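Type 2A phosphatase-associated protein 42 (Saccharomyces cerevisiae, PDB 2V0P) inhibits the PP2A-type phosphatase SIT4 and restrains TOR signalling in response to nitrogen source, its N-terminal domain having a tetratricopeptide repeat-like helical fold. Local coordinates at residues M206-H209 with H210-L213; K174-S177 with T178-H181; F72-V75 with D76-G80; D125-V128 with G129-G133. All blocks are in the same frame, centred on the assembly; numbering follows the deposited sequence.

Contact 1 of 4, residues M206-H209 with H210-L213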
loop_
_atom_site.group_PDB
_atom_site.type_symbol
_atom_site.label_atom_id
_atom_site.label_comp_id
_atom_site.label_asym_id
_atom_site.label_seq_id
_atom_site.Cartn_x
_atom_site.Cartn_y
_atom_site.Cartn_z
HETATM N N MSE A 206 -5.393 -11.343 30.109
HETATM C CA MSE A 206 -4.841 -10.072 29.595
HETATM C C MSE A 206 -3.950 -10.359 28.393
HETATM O O MSE A 206 -3.840 -9.547 27.460
HETATM C CB MSE A 206 -4.056 -9.313 30.679
HETATM C CG MSE A 206 -3.679 -7.857 30.297
HETATM SE SE MSE A 206 -5.292 -6.777 30.016
HETATM C CE MSE A 206 -5.991 -6.735 31.844
ATOM N N ARG A 207 -3.258 -11.480 28.441
ATOM C CA ARG A 207 -2.418 -11.830 27.348
ATOM C C ARG A 207 -3.309 -12.058 26.072
ATOM O O ARG A 207 -3.057 -11.491 25.006
ATOM C CB ARG A 207 -1.490 -12.960 27.769
ATOM C CG ARG A 207 -0.601 -13.509 26.704
ATOM C CD ARG A 207 0.425 -14.412 27.355
ATOM N NE ARG A 207 1.343 -13.618 28.163
ATOM C CZ ARG A 207 1.991 -14.051 29.239
ATOM N NH1 ARG A 207 1.832 -15.298 29.691
ATOM N NH2 ARG A 207 2.800 -13.219 29.879
ATOM N N LEU A 208 -4.407 -12.794 26.210
ATOM C CA LEU A 208 -5.304 -12.984 25.069
ATOM C C LEU A 208 -5.812 -11.613 24.573
ATOM O O LEU A 208 -5.938 -11.379 23.389
ATOM C CB LEU A 208 -6.481 -13.913 25.433
ATOM C CG LEU A 208 -5.979 -15.332 25.677
ATOM C CD1 LEU A 208 -7.178 -16.175 26.179
ATOM C CD2 LEU A 208 -5.386 -16.018 24.502
ATOM N N HIS A 209 -6.116 -10.734 25.519
ATOM C CA HIS A 209 -6.622 -9.417 25.199
ATOM C C HIS A 209 -5.615 -8.693 24.264
ATOM O O HIS A 209 -6.032 -8.166 23.296
ATOM C CB HIS A 209 -6.875 -8.629 26.488
ATOM C CG HIS A 209 -7.781 -7.457 26.305
ATOM N ND1 HIS A 209 -8.456 -6.865 27.353
ATOM C CD2 HIS A 209 -8.172 -6.807 25.186
ATOM C CE1 HIS A 209 -9.177 -5.862 26.885
ATOM N NE2 HIS A 209 -9.028 -5.817 25.577
ATOM N N HIS A 210 -4.326 -8.763 24.563
ATOM C CA HIS A 210 -3.293 -8.033 23.882
ATOM C C HIS A 210 -3.198 -8.687 22.513
ATOM O O HIS A 210 -3.185 -7.997 21.532
ATOM C CB HIS A 210 -1.993 -8.099 24.662
ATOM C CG HIS A 210 -0.787 -7.776 23.869
ATOM N ND1 HIS A 210 0.191 -8.707 23.592
ATOM C CD2 HIS A 210 -0.413 -6.641 23.237
ATOM C CE1 HIS A 210 1.119 -8.156 22.829
ATOM N NE2 HIS A 210 0.776 -6.902 22.603
ATOM N N PHE A 211 -3.228 -10.032 22.494
ATOM C CA PHE A 211 -3.244 -10.774 21.233
ATOM C C PHE A 211 -4.355 -10.381 20.243
ATOM O O PHE A 211 -4.092 -10.235 19.038
ATOM C CB PHE A 211 -3.206 -12.271 21.494
ATOM C CG PHE A 211 -1.991 -12.727 22.202
ATOM C CD1 PHE A 211 -0.874 -11.964 22.285
ATOM C CD2 PHE A 211 -1.962 -14.041 22.747
ATOM C CE1 PHE A 211 0.298 -12.446 22.933
ATOM C CE2 PHE A 211 -0.844 -14.522 23.373
ATOM C CZ PHE A 211 0.292 -13.740 23.485
ATOM N N SER A 212 -5.571 -10.194 20.730
ATOM C CA SER A 212 -6.669 -9.833 19.895
ATOM C C SER A 212 -6.452 -8.434 19.271
ATOM O O SER A 212 -6.772 -8.244 18.109
ATOM C CB SER A 212 -7.997 -9.896 20.666
ATOM O OG SER A 212 -8.127 -8.763 21.467
ATOM N N LEU A 213 -5.875 -7.506 20.016
ATOM C CA LEU A 213 -5.575 -6.205 19.479
ATOM C C LEU A 213 -4.409 -6.330 18.438
ATOM O O LEU A 213 -4.571 -5.851 17.366
ATOM C CB LEU A 213 -5.302 -5.213 20.579
ATOM C CG LEU A 213 -6.616 -4.928 21.359
ATOM C CD1 LEU A 213 -6.264 -4.507 22.723
ATOM C CD2 LEU A 213 -7.444 -3.812 20.677
#
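The carbonyl oxygen of His209 is gripped by three donors from the following turn of the helix. The shortest of these bonds comes from the side chain of Ser212, whose OG donates to His209 O at 2.8 Å; the backbone amides of Ser212 and Leu213 add two longer, weak bonds to the same oxygen. A chi1 of 78° sets OG between the backbone N and the carbonyl carbon of its own residue, and the buried hydroxyl is thereby satisfied within the helix. Next to it, Leu213 runs alongside His209, with Leu213 CD1 3.9 Å from His209 CD2, while NE2 of that imidazole bonds to Asp125.

Farther round, Phe211 N makes an almost straight bond (174°) to Arg207 O at 2.9 Å. That oxygen also lies over one face of the Phe211 ring, offset toward its rim. The aliphatic stem of Arg207 follows the ring, CG approaching Phe211 CZ to 3.3 Å, before its guanidinium reaches a salt bridge with Glu184. With an alanine in place of Phe211, the Arg207 stem is likely to lose its flat neighbour and Tyr77 its stacking partner. Around it, helix 199-231 packs on three others: Met206 (selenomethionine) and His210 meet helix 156-186, Leu208 and Phe211 pack on Phe114 of helix 93-120, and Ser212 and Leu213 touch Val128 of helix 126-133.

Contact 2 of 4, residues K174-S177 with T178-H181; sequences KEIS and TKLH
Two successive turns of the long helix 156-186 meet here, with the Thr178 hydroxyl folded back onto the carbonyl of Lys174. Lys174 O accepts twice from this one residue: Thr178 N and Thr178 OG1 both stand 3.0 Å from it, and they arrive from opposite faces of the carbonyl plane. The hydroxyl reaches it because OG1 stands beside the backbone N, anti to the carbonyl carbon (chi1 -53°), which leaves CG2 anti to that nitrogen. In this way the polar branch of a solvent-facing threonine is tied to the helix backbone.

The regular ladder continues with Lys179 N bonded to Glu175 O, and with Leu180 N bonded to Ile176 O at 2.8 Å. His181 N closes the series on Ser177 O, also at 2.8 Å; the His181 side chain lies about 5 Å from a bound zinc ion.

In the tetratricopeptide repeat-like fold this helix runs antiparallel to helix 199-231, and the inner side of the two turns faces that partner: Ile176 packs on His209, Ser177 on His210 and Leu180 on Leu203. Lys179 lies at the border of this interface. Its chain bends at chi3 (75°) and crosses Ile176 at a slant, bringing NZ to 3.8 Å from Ile176 CD1, while Met206 touches it from the other helix. Glu175 OE2 remains 4.8 Å from Lys179 NZ, too far for a salt bridge; OE1 of the same carboxylate is instead paired with Arg172. Ser177 OG likewise turns back along the helix, to Asn173 O.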
loop_
_atom_site.group_PDB
_atom_site.type_symbol
_atom_site.label_atom_id
_atom_site.label_comp_id
_atom_site.label_asym_id
_atom_site.label_seq_id
_atom_site.Cartn_x
_atom_site.Cartn_y
_atom_site.Cartn_z
ATOM N N LYS A 174 -1.996 0.051 23.228
ATOM C CA LYS A 174 -1.073 0.565 24.223
ATOM C C LYS A 174 -1.591 0.350 25.642
ATOM O O LYS A 174 -0.847 -0.035 26.520
ATOM C CB LYS A 174 -0.835 2.058 23.978
ATOM C CG LYS A 174 0.249 2.677 24.822
ATOM C CD LYS A 174 0.595 4.083 24.322
ATOM C CE LYS A 174 1.010 4.991 25.466
ATOM N NZ LYS A 174 -0.148 5.359 26.341
ATOM N N GLU A 175 -2.864 0.607 25.857
ATOM C CA GLU A 175 -3.459 0.474 27.172
ATOM C C GLU A 175 -3.284 -0.991 27.661
ATOM O O GLU A 175 -2.707 -1.234 28.708
ATOM C CB GLU A 175 -4.922 0.856 27.090
ATOM C CG GLU A 175 -5.624 0.970 28.419
ATOM C CD GLU A 175 -7.133 1.131 28.272
ATOM O OE1 GLU A 175 -7.628 1.173 27.116
ATOM O OE2 GLU A 175 -7.821 1.205 29.315
ATOM N N ILE A 176 -3.746 -1.930 26.850
ATOM C CA ILE A 176 -3.746 -3.374 27.191
ATOM C C ILE A 176 -2.320 -3.871 27.255
ATOM O O ILE A 176 -1.981 -4.625 28.184
ATOM C CB ILE A 176 -4.642 -4.152 26.228
ATOM C CG1 ILE A 176 -6.084 -3.698 26.433
ATOM C CG2 ILE A 176 -4.453 -5.657 26.324
ATOM C CD1 ILE A 176 -6.511 -3.630 27.847
ATOM N N SER A 177 -1.455 -3.395 26.366
ATOM C CA SER A 177 -0.039 -3.728 26.515
ATOM C C SER A 177 0.556 -3.346 27.881
ATOM O O SER A 177 1.248 -4.161 28.504
ATOM C CB SER A 177 0.829 -3.174 25.386
ATOM O OG SER A 177 0.444 -3.759 24.191
ATOM N N THR A 178 0.282 -2.129 28.341
ATOM C CA THR A 178 0.765 -1.674 29.625
ATOM C C THR A 178 0.164 -2.501 30.754
ATOM O O THR A 178 0.883 -2.882 31.652
ATOM C CB THR A 178 0.488 -0.166 29.855
ATOM O OG1 THR A 178 1.017 0.569 28.749
ATOM C CG2 THR A 178 1.146 0.328 31.115
ATOM N N LYS A 179 -1.134 -2.773 30.709
ATOM C CA LYS A 179 -1.758 -3.627 31.718
ATOM C C LYS A 179 -1.116 -5.029 31.731
ATOM O O LYS A 179 -0.793 -5.563 32.798
ATOM C CB LYS A 179 -3.275 -3.701 31.544
ATOM C CG LYS A 179 -4.009 -2.483 32.071
ATOM C CD LYS A 179 -5.396 -2.309 31.423
ATOM C CE LYS A 179 -6.432 -3.306 31.957
ATOM N NZ LYS A 179 -7.812 -3.066 31.408
ATOM N N LEU A 180 -0.878 -5.582 30.557
ATOM C CA LEU A 180 -0.170 -6.874 30.427
ATOM C C LEU A 180 1.256 -6.828 30.980
ATOM O O LEU A 180 1.699 -7.709 31.721
ATOM C CB LEU A 180 -0.178 -7.317 28.969
ATOM C CG LEU A 180 0.618 -8.576 28.597
ATOM C CD1 LEU A 180 0.225 -9.736 29.494
ATOM C CD2 LEU A 180 0.391 -8.914 27.195
ATOM N N HIS A 181 1.967 -5.766 30.633
ATOM C CA HIS A 181 3.300 -5.524 31.132
ATOM C C HIS A 181 3.331 -5.495 32.670
ATOM O O HIS A 181 4.100 -6.247 33.271
ATOM C CB HIS A 181 3.829 -4.211 30.513
ATOM C CG HIS A 181 5.293 -3.980 30.702
ATOM N ND1 HIS A 181 6.226 -4.993 30.643
ATOM C CD2 HIS A 181 5.989 -2.844 30.931
ATOM C CE1 HIS A 181 7.431 -4.493 30.846
ATOM N NE2 HIS A 181 7.315 -3.191 31.013
#

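Contact 3 of 4, residues F72-V75 with D76-G80; sequences FLAV and DYYLG
Ala74 and Val75, where helix 75-83 begins, offer their carbonyls to the amides of the next turn of this short buried helix of the tetratricopeptide repeat-like domain. Tyr78 N bonds to Ala74 O at 3.0 Å and Leu79 N to Val75 O at 3.1 Å.

Water-mediated bonding joins the same turn to the chain before it. One water donates to Leu73 O and to Asp76 OD2, both at 2.7 Å, and accepts from Asp76 N, so the Asp76 amide is satisfied by the water. The other carboxylate oxygen, OD1, forms a salt bridge with Lys46, which would probably favour the ionised form of this buried acid.

Apolar contacts are lighter. The Ala74 methyl CB touches Tyr78 CD1 at 4.2 Å and Tyr77 CB at 4.3 Å, and also packs on Leu208 and Phe211 of helix 199-231. The Tyr77 ring stacks on Phe211 and its OH bonds to Asp214. With CG of Tyr77 anti to the backbone N (chi1 170°), its CD2 stands over the centre of the Tyr78 ring, 4.1 Å above the plane.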
loop_
_atom_site.group_PDB
_atom_site.type_symbol
_atom_site.label_atom_id
_atom_site.label_comp_id
_atom_site.label_asym_id
_atom_site.label_seq_id
_atom_site.Cartn_x
_atom_site.Cartn_y
_atom_site.Cartn_z
ATOM N N PHE A 72 -4.201 -21.902 25.594
ATOM C CA PHE A 72 -4.482 -22.628 24.381
ATOM C C PHE A 72 -5.459 -21.920 23.461
ATOM O O PHE A 72 -5.558 -22.276 22.337
ATOM C CB PHE A 72 -5.087 -23.986 24.712
ATOM C CG PHE A 72 -4.197 -24.863 25.581
ATOM C CD1 PHE A 72 -2.841 -24.933 25.358
ATOM C CD2 PHE A 72 -4.736 -25.571 26.636
ATOM C CE1 PHE A 72 -2.021 -25.707 26.176
ATOM C CE2 PHE A 72 -3.939 -26.384 27.443
ATOM C CZ PHE A 72 -2.581 -26.439 27.216
ATOM N N LEU A 73 -6.274 -21.038 23.976
ATOM C CA LEU A 73 -7.191 -20.296 23.146
ATOM C C LEU A 73 -6.294 -19.492 22.136
ATOM O O LEU A 73 -6.760 -19.037 21.091
ATOM C CB LEU A 73 -7.982 -19.323 24.031
ATOM C CG LEU A 73 -9.125 -19.901 24.900
ATOM C CD1 LEU A 73 -9.768 -18.850 25.796
ATOM C CD2 LEU A 73 -10.199 -20.588 24.055
ATOM N N ALA A 74 -5.045 -19.298 22.476
ATOM C CA ALA A 74 -4.088 -18.600 21.503
ATOM C C ALA A 74 -3.376 -19.451 20.406
ATOM O O ALA A 74 -2.546 -18.920 19.625
ATOM C CB ALA A 74 -3.129 -17.819 22.201
ATOM N N VAL A 75 -3.685 -20.727 20.327
ATOM C CA VAL A 75 -3.062 -21.570 19.326
ATOM C C VAL A 75 -3.276 -20.976 17.891
ATOM O O VAL A 75 -2.367 -20.851 17.190
ATOM C CB VAL A 75 -3.474 -23.036 19.349
ATOM C CG1 VAL A 75 -3.343 -23.655 20.745
ATOM C CG2 VAL A 75 -4.810 -23.272 18.791
ATOM N N ASP A 76 -4.475 -20.570 17.530
ATOM C CA ASP A 76 -4.662 -19.967 16.224
ATOM C C ASP A 76 -3.915 -18.639 16.049
ATOM O O ASP A 76 -3.509 -18.327 14.910
ATOM C CB ASP A 76 -6.115 -19.791 15.931
ATOM C CG ASP A 76 -6.840 -21.096 15.848
ATOM O OD1 ASP A 76 -6.351 -21.969 15.112
ATOM O OD2 ASP A 76 -7.887 -21.225 16.526
ATOM N N TYR A 77 -3.739 -17.855 17.139
ATOM C CA TYR A 77 -2.992 -16.653 17.063
ATOM C C TYR A 77 -1.540 -16.985 16.626
ATOM O O TYR A 77 -1.005 -16.348 15.720
ATOM C CB TYR A 77 -2.986 -15.864 18.360
ATOM C CG TYR A 77 -2.047 -14.693 18.466
ATOM C CD1 TYR A 77 -2.276 -13.455 17.762
ATOM C CD2 TYR A 77 -0.929 -14.757 19.286
ATOM C CE1 TYR A 77 -1.398 -12.400 17.905
ATOM C CE2 TYR A 77 -0.106 -13.692 19.412
ATOM C CZ TYR A 77 -0.375 -12.497 18.679
ATOM O OH TYR A 77 0.444 -11.477 18.814
ATOM N N TYR A 78 -0.947 -17.987 17.281
ATOM C CA TYR A 78 0.405 -18.317 17.058
ATOM C C TYR A 78 0.566 -18.940 15.607
ATOM O O TYR A 78 1.563 -18.739 14.989
ATOM C CB TYR A 78 0.912 -19.250 18.188
ATOM C CG TYR A 78 1.389 -18.454 19.371
ATOM C CD1 TYR A 78 0.643 -18.351 20.509
ATOM C CD2 TYR A 78 2.570 -17.728 19.294
ATOM C CE1 TYR A 78 1.066 -17.620 21.557
ATOM C CE2 TYR A 78 3.000 -16.954 20.343
ATOM C CZ TYR A 78 2.236 -16.915 21.477
ATOM O OH TYR A 78 2.652 -16.175 22.548
ATOM N N LEU A 79 -0.411 -19.684 15.140
ATOM C CA LEU A 79 -0.417 -20.201 13.798
ATOM C C LEU A 79 -0.438 -19.001 12.816
ATOM O O LEU A 79 0.315 -18.981 11.880
ATOM C CB LEU A 79 -1.568 -21.172 13.555
ATOM C CG LEU A 79 -1.551 -22.645 14.087
ATOM C CD1 LEU A 79 -2.824 -23.236 13.733
ATOM C CD2 LEU A 79 -0.448 -23.476 13.531
ATOM N N GLY A 80 -1.289 -18.017 13.080
ATOM C CA GLY A 80 -1.275 -16.743 12.332
ATOM C C GLY A 80 0.083 -16.122 12.171
ATOM O O GLY A 80 0.494 -15.816 11.059
HETATM O O HOH W 1 -6.907 -20.684 19.016
#

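Contact 4 of 4, residues D125-V128 with G129-G133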
loop_
_atom_site.group_PDB
_atom_site.type_symbol
_atom_site.label_atom_id
_atom_site.label_comp_id
_atom_site.label_asym_id
_atom_site.label_seq_id
_atom_site.Cartn_x
_atom_site.Cartn_y
_atom_site.Cartn_z
ATOM N N ASP A 125 -12.916 -7.967 23.068
ATOM C CA ASP A 125 -12.977 -6.506 23.077
ATOM C C ASP A 125 -13.949 -5.994 21.999
ATOM O O ASP A 125 -13.864 -6.407 20.847
ATOM C CB ASP A 125 -11.573 -5.969 22.791
ATOM C CG ASP A 125 -11.416 -4.504 23.145
ATOM O OD1 ASP A 125 -12.256 -3.696 22.714
ATOM O OD2 ASP A 125 -10.434 -4.159 23.835
ATOM N N PRO A 126 -14.871 -5.096 22.358
ATOM C CA PRO A 126 -15.835 -4.731 21.338
ATOM C C PRO A 126 -15.186 -3.963 20.158
ATOM O O PRO A 126 -15.701 -4.009 19.059
ATOM C CB PRO A 126 -16.847 -3.904 22.100
ATOM C CG PRO A 126 -16.090 -3.335 23.231
ATOM C CD PRO A 126 -15.079 -4.345 23.607
ATOM N N LEU A 127 -14.058 -3.304 20.393
ATOM C CA LEU A 127 -13.300 -2.648 19.363
ATOM C C LEU A 127 -12.851 -3.675 18.316
ATOM O O LEU A 127 -12.851 -3.416 17.096
ATOM C CB LEU A 127 -12.086 -1.960 19.970
ATOM C CG LEU A 127 -11.221 -1.054 19.050
ATOM C CD1 LEU A 127 -10.487 0.013 19.835
ATOM C CD2 LEU A 127 -10.222 -1.858 18.236
ATOM N N VAL A 128 -12.462 -4.853 18.796
ATOM C CA VAL A 128 -11.955 -5.874 17.892
ATOM C C VAL A 128 -13.114 -6.548 17.254
ATOM O O VAL A 128 -13.078 -6.851 16.069
ATOM C CB VAL A 128 -11.032 -6.873 18.613
ATOM C CG1 VAL A 128 -10.601 -8.022 17.668
ATOM C CG2 VAL A 128 -9.802 -6.174 19.130
ATOM N N GLY A 129 -14.160 -6.786 18.032
ATOM C CA GLY A 129 -15.357 -7.433 17.558
ATOM C C GLY A 129 -16.096 -6.681 16.486
ATOM O O GLY A 129 -16.704 -7.297 15.625
ATOM N N GLU A 130 -16.060 -5.337 16.531
ATOM C CA GLU A 130 -16.743 -4.547 15.519
ATOM C C GLU A 130 -16.089 -4.777 14.151
ATOM O O GLU A 130 -16.770 -4.915 13.147
ATOM C CB GLU A 130 -16.696 -3.082 15.887
ATOM C CG GLU A 130 -17.656 -2.254 15.100
ATOM C CD GLU A 130 -17.193 -0.819 14.973
ATOM O OE1 GLU A 130 -16.015 -0.546 15.306
ATOM O OE2 GLU A 130 -17.994 0.029 14.536
ATOM N N LYS A 131 -14.770 -4.817 14.156
ATOM C CA LYS A 131 -13.959 -5.128 12.978
ATOM C C LYS A 131 -14.214 -6.515 12.467
ATOM O O LYS A 131 -14.519 -6.670 11.297
ATOM C CB LYS A 131 -12.495 -4.904 13.263
ATOM C CG LYS A 131 -12.150 -3.480 13.564
ATOM C CD LYS A 131 -10.689 -3.281 13.605
ATOM C CE LYS A 131 -10.281 -1.988 14.308
ATOM N NZ LYS A 131 -11.173 -0.859 13.983
ATOM N N LEU A 132 -14.166 -7.516 13.354
ATOM C CA LEU A 132 -14.521 -8.905 13.008
ATOM C C LEU A 132 -15.880 -9.013 12.347
ATOM O O LEU A 132 -16.050 -9.734 11.367
ATOM C CB LEU A 132 -14.477 -9.812 14.261
ATOM C CG LEU A 132 -14.718 -11.301 13.990
ATOM C CD1 LEU A 132 -13.533 -11.899 13.213
ATOM C CD2 LEU A 132 -14.969 -12.087 15.281
ATOM N N GLY A 133 -16.859 -8.313 12.906
ATOM C CA GLY A 133 -18.193 -8.306 12.379
ATOM C C GLY A 133 -18.324 -7.657 11.010
ATOM O O GLY A 133 -19.214 -8.003 10.259
HETATM O O HOH W 2 -13.623 -1.172 15.804
#
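Leu127 and Lys131, one turn apart on the short helix 126-133, share a water that also binds Glu130. This water donates to Leu127 O at 2.7 Å and to Glu130 OE1, and accepts from Lys131 NZ at 3.1 Å, so a backbone carbonyl, a carboxylate and an ammonium group are served by a single molecule. Lys131 approaches it by lying alongside Leu127, its CE 3.9 Å from Leu127 CD2, and then bending at chi4 (-40°) to carry NZ to the water. Exchanging Lys131 for alanine would probably leave the water without the donor NZ, break the bridge from Glu130 to the ammonium group, and strip Leu127 CD2 of its aliphatic neighbour.

Asp125 is the N-cap of the helix. Its OD1 accepts from Leu127 N at 3.0 Å on the anti side of the carboxylate, somewhat out of plane, while OD2 is engaged elsewhere, with Arg172 in a salt bridge and with His209. The main-chain oxygen of Asp125 is used as well: Gly129 N reaches it at 2.9 Å, and a weaker bond comes from Val128 N. Farther along, Glu130 N bonds to Pro126 O, and Leu132 N to Val128 O in a nearly straight line (173°).

Val128 and Leu132 also pack on Leu115 of helix 93-120. The N-terminal amides would be expected to stabilise a negative Asp125, and Arg172 should reinforce that preference, so the cap probably ties the start of this short helix to helix 156-186 by a salt bridge and to helix 199-231 by the His209 hydrogen bond.

Contact 3 is wholly buried near the middle of the domain, whereas contacts 1, 2 and 4 are only partly buried and contact 2 has the most exposed residues. Contacts 1 and 2 lie on the consecutive helices 156-186 and 199-231 and touch each other by packing, their centres about 9 Å apart. Contact 1 also touches contact 3 through Phe211 against Tyr77 and Leu208 against Ala74, and contact 4 through His209 NE2 to Asp125 OD2 and Leu213 against Val128; the other pairs do not touch. Aromatic packing thus marks the inner side of contact 1, while its link to contact 4 includes a probable hydrogen bond. Waters serve polar groups in contacts 3 and 4, and hydroxyl-to-carbonyl bonds in contacts 1 and 2.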